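Local atomic coordinates of sister chromatid cohesion protein (Chaetomium thermophilum, PDB entry 5T8V), a protein that probably acts as a cohesin loader that associates with chromatin, the present chain being the C-terminal, HEAT-repeat part of the longer Scc2 protein. Residues A[155-167]-A[196-208]. Residues are numbered along the deposited sequence; the frame is centred on the assembly and turned at random.
Sequences ALSLCKRLIDGII and LMTDAQKLLSMMS
Cys-159 shows how a small side chain can fill a gap between two helices: its SG enters a hollow lined by Leu-203, Leu-204 and Met-207, 3.5 Å from CD2 of Leu-204 and 3.7 Å from CD2 of Leu-203. The thiol lies beside its own backbone N (chi1 -71°), while the opposing leucines leave their helix in different rotamers, Leu-203 with CG anti to the backbone N (178°) and Leu-204 with CG anti to the carbonyl carbon, and each still brings its CD2 to the sulfur. One turn earlier on the first helix, CB of Ala-155 meets SD of the bent Met-207 chain at 3.8 Å. The complementary bump comes from the other helix, where Ala-200 CB fits between CD1 of Leu-162, at 4.0 Å, and CD1 of Ile-167. Farther along, Ile-166 and Leu-196 meet tip to tip, CD1 to CD2 at 3.9 Å, and Met-197 lays its thioether against Ile-167. A wider pi-type turn at 163-167 carries Ile-166 and Ile-167, with Leu-162 O accepting from both their N atoms. The contact is buried and apolar; Leu-231 of helix 218-232 touches both Ile-163 and Leu-204, closing one flank. The axes of 155-167 and 196-208 approach to 10.4 Å, with 133° between their N-to-C directions: a steeply inclined, antiparallel-sense packing of helices 149-172 and 190-213, consistent with the all-helical architecture of this HEAT-repeat protein.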
ATOM      1  N   ALA A 155       2.250 -56.264 -28.470  1.00 18.36           N
ATOM      2  CA  ALA A 155       1.241 -55.268 -28.123  1.00 17.32           C
ATOM      3  C   ALA A 155       1.882 -53.908 -27.877  1.00 17.43           C
ATOM      4  O   ALA A 155       1.410 -52.881 -28.383  1.00 16.96           O
ATOM      5  CB  ALA A 155       0.459 -55.729 -26.893  1.00 17.01           C
ATOM      6  N   LEU A 156       2.966 -53.883 -27.101  1.00 18.97           N
ATOM      7  CA  LEU A 156       3.655 -52.629 -26.817  1.00 19.41           C
ATOM      8  C   LEU A 156       4.153 -51.970 -28.096  1.00 19.78           C
ATOM      9  O   LEU A 156       4.023 -50.750 -28.270  1.00 19.69           O
ATOM     10  CB  LEU A 156       4.813 -52.891 -25.855  1.00 20.59           C
ATOM     11  CG  LEU A 156       5.743 -51.721 -25.544  1.00 21.68           C
ATOM     12  CD1 LEU A 156       4.968 -50.533 -24.988  1.00 21.05           C
ATOM     13  CD2 LEU A 156       6.815 -52.179 -24.569  1.00 23.68           C
ATOM     14  N   SER A 157       4.729 -52.760 -29.006  1.00 26.22           N
ATOM     15  CA  SER A 157       5.145 -52.214 -30.292  1.00 27.37           C
ATOM     16  C   SER A 157       3.968 -51.576 -31.012  1.00 25.75           C
ATOM     17  O   SER A 157       4.050 -50.429 -31.463  1.00 26.11           O
ATOM     18  CB  SER A 157       5.771 -53.311 -31.152  1.00 30.35           C
ATOM     19  OG  SER A 157       6.955 -53.805 -30.552  1.00 33.76           O
ATOM     20  N   LEU A 158       2.852 -52.301 -31.119  1.00 26.98           N
ATOM     21  CA  LEU A 158       1.691 -51.754 -31.811  1.00 26.24           C
ATOM     22  C   LEU A 158       1.229 -50.451 -31.174  1.00 26.00           C
ATOM     23  O   LEU A 158       0.821 -49.523 -31.879  1.00 27.11           O
ATOM     24  CB  LEU A 158       0.550 -52.772 -31.824  1.00 25.87           C
ATOM     25  CG  LEU A 158       0.470 -53.675 -33.057  1.00 26.35           C
ATOM     26  CD1 LEU A 158      -0.628 -54.707 -32.871  1.00 26.19           C
ATOM     27  CD2 LEU A 158       0.227 -52.865 -34.326  1.00 25.58           C
ATOM     28  N   CYS A 159       1.277 -50.359 -29.845  1.00 22.32           N
ATOM     29  CA  CYS A 159       0.896 -49.113 -29.189  1.00 22.00           C
ATOM     30  C   CYS A 159       1.837 -47.980 -29.583  1.00 23.89           C
ATOM     31  O   CYS A 159       1.390 -46.887 -29.957  1.00 24.27           O
ATOM     32  CB  CYS A 159       0.876 -49.304 -27.672  1.00 21.37           C
ATOM     33  SG  CYS A 159      -0.493 -50.324 -27.079  1.00 20.30           S
ATOM     34  N   LYS A 160       3.147 -48.226 -29.517  1.00 29.57           N
ATOM     35  CA  LYS A 160       4.105 -47.195 -29.907  1.00 31.87           C
ATOM     36  C   LYS A 160       3.861 -46.726 -31.338  1.00 32.00           C
ATOM     37  O   LYS A 160       3.737 -45.523 -31.596  1.00 32.67           O
ATOM     38  CB  LYS A 160       5.536 -47.712 -29.751  1.00 34.90           C
ATOM     39  CG  LYS A 160       6.145 -47.438 -28.380  1.00 37.41           C
ATOM     40  CD  LYS A 160       7.667 -47.352 -28.430  1.00 40.48           C
ATOM     41  CE  LYS A 160       8.323 -48.690 -28.132  1.00 42.35           C
ATOM     42  NZ  LYS A 160       9.812 -48.593 -28.179  1.00 45.93           N
ATOM     43  N   ARG A 161       3.782 -47.665 -32.285  1.00 31.61           N
ATOM     44  CA  ARG A 161       3.638 -47.285 -33.688  1.00 33.02           C
ATOM     45  C   ARG A 161       2.280 -46.650 -33.961  1.00 31.98           C
ATOM     46  O   ARG A 161       2.155 -45.830 -34.878  1.00 32.25           O
ATOM     47  CB  ARG A 161       3.853 -48.503 -34.589  1.00 34.36           C
ATOM     48  CG  ARG A 161       5.119 -49.285 -34.265  1.00 36.75           C
ATOM     49  CD  ARG A 161       5.717 -49.971 -35.487  1.00 39.43           C
ATOM     50  NE  ARG A 161       4.790 -50.894 -36.140  1.00 40.38           N
ATOM     51  CZ  ARG A 161       4.529 -52.130 -35.722  1.00 41.00           C
ATOM     52  NH1 ARG A 161       5.110 -52.612 -34.629  1.00 41.53           N
ATOM     53  NH2 ARG A 161       3.675 -52.886 -36.396  1.00 40.92           N
ATOM     54  N   LEU A 162       1.258 -47.011 -33.183  1.00 29.42           N
ATOM     55  CA  LEU A 162      -0.047 -46.374 -33.329  1.00 28.11           C
ATOM     56  C   LEU A 162      -0.003 -44.926 -32.866  1.00 28.04           C
ATOM     57  O   LEU A 162      -0.573 -44.043 -33.517  1.00 28.57           O
ATOM     58  CB  LEU A 162      -1.103 -47.149 -32.540  1.00 27.11           C
ATOM     59  CG  LEU A 162      -1.654 -48.425 -33.182  1.00 26.94           C
ATOM     60  CD1 LEU A 162      -2.483 -49.197 -32.170  1.00 26.47           C
ATOM     61  CD2 LEU A 162      -2.483 -48.103 -34.418  1.00 26.90           C
ATOM     62  N   ILE A 163       0.667 -44.664 -31.746  1.00 25.01           N
ATOM     63  CA  ILE A 163       0.760 -43.298 -31.240  1.00 26.10           C
ATOM     64  C   ILE A 163       1.613 -42.443 -32.172  1.00 28.66           C
ATOM     65  O   ILE A 163       1.226 -41.330 -32.544  1.00 29.09           O
ATOM     66  CB  ILE A 163       1.309 -43.302 -29.804  1.00 26.34           C
ATOM     67  CG1 ILE A 163       0.310 -43.994 -28.872  1.00 24.77           C
ATOM     68  CG2 ILE A 163       1.587 -41.880 -29.319  1.00 28.38           C
ATOM     69  CD1 ILE A 163       0.866 -44.337 -27.520  1.00 25.02           C
ATOM     70  N   ASP A 164       2.781 -42.953 -32.570  1.00 39.82           N
ATOM     71  CA  ASP A 164       3.682 -42.164 -33.406  1.00 40.71           C
ATOM     72  C   ASP A 164       3.126 -41.973 -34.813  1.00 40.47           C
ATOM     73  O   ASP A 164       3.279 -40.899 -35.405  1.00 42.04           O
ATOM     74  CB  ASP A 164       5.056 -42.831 -33.475  1.00 41.25           C
ATOM     75  CG  ASP A 164       5.857 -42.662 -32.201  1.00 44.10           C
ATOM     76  OD1 ASP A 164       5.643 -41.662 -31.483  1.00 45.80           O
ATOM     77  OD2 ASP A 164       6.710 -43.531 -31.922  1.00 44.60           O
ATOM     78  N   GLY A 165       2.474 -42.996 -35.362  1.00 22.53           N
ATOM     79  CA  GLY A 165       2.188 -43.028 -36.783  1.00 22.96           C
ATOM     80  C   GLY A 165       0.776 -42.672 -37.205  1.00 22.41           C
ATOM     81  O   GLY A 165       0.537 -42.439 -38.393  1.00 23.10           O
ATOM     82  N   ILE A 166      -0.169 -42.625 -36.266  1.00 23.25           N
ATOM     83  CA  ILE A 166      -1.566 -42.400 -36.628  1.00 22.66           C
ATOM     84  C   ILE A 166      -2.221 -41.397 -35.686  1.00 23.70           C
ATOM     85  O   ILE A 166      -2.690 -40.340 -36.121  1.00 24.33           O
ATOM     86  CB  ILE A 166      -2.339 -43.733 -36.646  1.00 20.49           C
ATOM     87  CG1 ILE A 166      -1.730 -44.664 -37.703  1.00 21.87           C
ATOM     88  CG2 ILE A 166      -3.820 -43.487 -36.926  1.00 20.13           C
ATOM     89  CD1 ILE A 166      -2.448 -45.988 -37.894  1.00 21.48           C
ATOM     90  N   ILE A 167      -2.258 -41.719 -34.393  1.00 34.51           N
ATOM     91  CA  ILE A 167      -3.037 -40.923 -33.444  1.00 33.43           C
ATOM     92  C   ILE A 167      -2.530 -39.485 -33.414  1.00 34.94           C
ATOM     93  O   ILE A 167      -3.287 -38.531 -33.638  1.00 35.87           O
ATOM     94  CB  ILE A 167      -2.995 -41.567 -32.047  1.00 31.57           C
ATOM     95  CG1 ILE A 167      -3.536 -42.999 -32.105  1.00 30.73           C
ATOM     96  CG2 ILE A 167      -3.812 -40.751 -31.056  1.00 32.14           C
ATOM     97  CD1 ILE A 167      -3.216 -43.829 -30.881  1.00 30.49           C
ATOM     98  N   LEU A 196     -10.682 -47.823 -36.187  1.00 23.23           N
ATOM     99  CA  LEU A 196      -9.264 -47.982 -35.885  1.00 23.51           C
ATOM    100  C   LEU A 196      -8.903 -47.273 -34.586  1.00 23.73           C
ATOM    101  O   LEU A 196      -8.215 -47.835 -33.724  1.00 24.46           O
ATOM    102  CB  LEU A 196      -8.431 -47.446 -37.048  1.00 23.90           C
ATOM    103  CG  LEU A 196      -6.914 -47.526 -36.909  1.00 23.57           C
ATOM    104  CD1 LEU A 196      -6.451 -48.973 -36.906  1.00 23.51           C
ATOM    105  CD2 LEU A 196      -6.258 -46.752 -38.031  1.00 24.41           C
ATOM    106  N   MET A 197      -9.365 -46.030 -34.428  1.00 26.53           N
ATOM    107  CA  MET A 197      -9.115 -45.293 -33.194  1.00 26.50           C
ATOM    108  C   MET A 197      -9.679 -46.037 -31.992  1.00 25.15           C
ATOM    109  O   MET A 197      -9.008 -46.179 -30.964  1.00 25.72           O
ATOM    110  CB  MET A 197      -9.724 -43.893 -33.289  1.00 29.45           C
ATOM    111  CG  MET A 197      -9.169 -43.047 -34.422  1.00 31.66           C
ATOM    112  SD  MET A 197      -7.381 -42.835 -34.324  1.00 32.11           S
ATOM    113  CE  MET A 197      -7.244 -41.085 -34.677  1.00 34.52           C
ATOM    114  N   THR A 198     -10.921 -46.514 -32.097  1.00 16.72           N
ATOM    115  CA  THR A 198     -11.505 -47.280 -31.001  1.00 16.55           C
ATOM    116  C   THR A 198     -10.642 -48.488 -30.661  1.00 15.80           C
ATOM    117  O   THR A 198     -10.387 -48.768 -29.484  1.00 16.65           O
ATOM    118  CB  THR A 198     -12.925 -47.717 -31.361  1.00 17.92           C
ATOM    119  OG1 THR A 198     -13.742 -46.559 -31.575  1.00 20.20           O
ATOM    120  CG2 THR A 198     -13.543 -48.565 -30.245  1.00 17.31           C
ATOM    121  N   ASP A 199     -10.181 -49.216 -31.679  1.00 21.76           N
ATOM    122  CA  ASP A 199      -9.301 -50.354 -31.437  1.00 22.83           C
ATOM    123  C   ASP A 199      -8.065 -49.930 -30.654  1.00 21.60           C
ATOM    124  O   ASP A 199      -7.668 -50.592 -29.686  1.00 22.03           O
ATOM    125  CB  ASP A 199      -8.901 -50.997 -32.767  1.00 26.09           C
ATOM    126  CG  ASP A 199     -10.089 -51.539 -33.534  1.00 28.53           C
ATOM    127  OD1 ASP A 199     -11.240 -51.306 -33.103  1.00 30.10           O
ATOM    128  OD2 ASP A 199      -9.873 -52.192 -34.575  1.00 29.15           O
ATOM    129  N   ALA A 200      -7.446 -48.817 -31.056  1.00 14.94           N
ATOM    130  CA  ALA A 200      -6.259 -48.334 -30.355  1.00 15.03           C
ATOM    131  C   ALA A 200      -6.571 -48.021 -28.895  1.00 15.69           C
ATOM    132  O   ALA A 200      -5.851 -48.456 -27.987  1.00 16.89           O
ATOM    133  CB  ALA A 200      -5.695 -47.104 -31.066  1.00 15.34           C
ATOM    134  N   GLN A 201      -7.638 -47.258 -28.646  1.00 30.03           N
ATOM    135  CA  GLN A 201      -8.031 -46.965 -27.271  1.00 32.72           C
ATOM    136  C   GLN A 201      -8.179 -48.250 -26.465  1.00 31.57           C
ATOM    137  O   GLN A 201      -7.589 -48.399 -25.389  1.00 30.76           O
ATOM    138  CB  GLN A 201      -9.345 -46.181 -27.249  1.00 35.64           C
ATOM    139  CG  GLN A 201      -9.258 -44.753 -27.757  1.00 39.30           C
ATOM    140  CD  GLN A 201     -10.542 -43.980 -27.505  1.00 42.96           C
ATOM    141  OE1 GLN A 201     -11.450 -44.473 -26.832  1.00 44.12           O
ATOM    142  NE2 GLN A 201     -10.626 -42.767 -28.043  1.00 44.13           N
ATOM    143  N   LYS A 202      -8.964 -49.193 -26.987  1.00 24.09           N
ATOM    144  CA  LYS A 202      -9.228 -50.433 -26.267  1.00 24.63           C
ATOM    145  C   LYS A 202      -7.939 -51.188 -25.967  1.00 23.38           C
ATOM    146  O   LYS A 202      -7.807 -51.809 -24.905  1.00 23.82           O
ATOM    147  CB  LYS A 202     -10.187 -51.301 -27.079  1.00 26.94           C
ATOM    148  CG  LYS A 202     -11.547 -50.663 -27.316  1.00 29.77           C
ATOM    149  CD  LYS A 202     -12.413 -50.689 -26.063  1.00 32.21           C
ATOM    150  CE  LYS A 202     -13.806 -50.136 -26.339  1.00 35.90           C
ATOM    151  NZ  LYS A 202     -14.530 -50.904 -27.406  1.00 38.06           N
ATOM    152  N   LEU A 203      -6.971 -51.145 -26.886  1.00 14.56           N
ATOM    153  CA  LEU A 203      -5.700 -51.817 -26.636  1.00 14.54           C
ATOM    154  C   LEU A 203      -4.918 -51.124 -25.525  1.00 14.78           C
ATOM    155  O   LEU A 203      -4.436 -51.776 -24.592  1.00 15.02           O
ATOM    156  CB  LEU A 203      -4.869 -51.876 -27.917  1.00 14.49           C
ATOM    157  CG  LEU A 203      -3.490 -52.528 -27.758  1.00 14.75           C
ATOM    158  CD1 LEU A 203      -3.616 -53.957 -27.244  1.00 14.94           C
ATOM    159  CD2 LEU A 203      -2.730 -52.501 -29.073  1.00 14.95           C
ATOM    160  N   LEU A 204      -4.775 -49.800 -25.609  1.00 14.91           N
ATOM    161  CA  LEU A 204      -4.041 -49.073 -24.576  1.00 15.38           C
ATOM    162  C   LEU A 204      -4.648 -49.318 -23.198  1.00 15.68           C
ATOM    163  O   LEU A 204      -3.942 -49.675 -22.242  1.00 17.17           O
ATOM    164  CB  LEU A 204      -4.027 -47.582 -24.908  1.00 15.84           C
ATOM    165  CG  LEU A 204      -3.258 -47.190 -26.173  1.00 15.74           C
ATOM    166  CD1 LEU A 204      -3.629 -45.788 -26.618  1.00 16.48           C
ATOM    167  CD2 LEU A 204      -1.764 -47.283 -25.936  1.00 16.36           C
ATOM    168  N   SER A 205      -5.964 -49.132 -23.073  1.00 16.76           N
ATOM    169  CA  SER A 205      -6.622 -49.399 -21.800  1.00 17.98           C
ATOM    170  C   SER A 205      -6.415 -50.846 -21.375  1.00 17.91           C
ATOM    171  O   SER A 205      -6.252 -51.136 -20.181  1.00 19.89           O
ATOM    172  CB  SER A 205      -8.113 -49.077 -21.900  1.00 18.91           C
ATOM    173  OG  SER A 205      -8.800 -50.069 -22.639  1.00 19.60           O
ATOM    174  N   MET A 206      -6.406 -51.771 -22.338  1.00 18.63           N
ATOM    175  CA  MET A 206      -6.171 -53.169 -21.998  1.00 20.28           C
ATOM    176  C   MET A 206      -4.771 -53.380 -21.435  1.00 20.22           C
ATOM    177  O   MET A 206      -4.573 -54.263 -20.595  1.00 21.48           O
ATOM    178  CB  MET A 206      -6.383 -54.061 -23.220  1.00 21.60           C
ATOM    179  CG  MET A 206      -6.296 -55.551 -22.905  1.00 24.00           C
ATOM    180  SD  MET A 206      -7.513 -56.072 -21.676  1.00 25.62           S
ATOM    181  CE  MET A 206      -6.476 -57.007 -20.558  1.00 26.84           C
ATOM    182  N   MET A 207      -3.790 -52.598 -21.890  1.00 16.06           N
ATOM    183  CA  MET A 207      -2.457 -52.670 -21.298  1.00 16.64           C
ATOM    184  C   MET A 207      -2.464 -52.121 -19.878  1.00 17.69           C
ATOM    185  O   MET A 207      -1.861 -52.715 -18.968  1.00 18.23           O
ATOM    186  CB  MET A 207      -1.455 -51.902 -22.160  1.00 16.59           C
ATOM    187  CG  MET A 207      -1.333 -52.418 -23.581  1.00 16.15           C
ATOM    188  SD  MET A 207      -0.708 -54.105 -23.669  1.00 16.57           S
ATOM    189  CE  MET A 207       0.989 -53.876 -23.147  1.00 17.77           C
ATOM    190  N   SER A 208      -3.136 -50.981 -19.673  1.00 28.35           N
ATOM    191  CA  SER A 208      -3.305 -50.462 -18.318  1.00 30.35           C
ATOM    192  C   SER A 208      -3.849 -51.536 -17.391  1.00 30.69           C
ATOM    193  O   SER A 208      -3.373 -51.692 -16.260  1.00 31.90           O
ATOM    194  CB  SER A 208      -4.239 -49.251 -18.323  1.00 32.02           C
ATOM    195  OG  SER A 208      -3.612 -48.125 -18.908  1.00 34.20           O
TER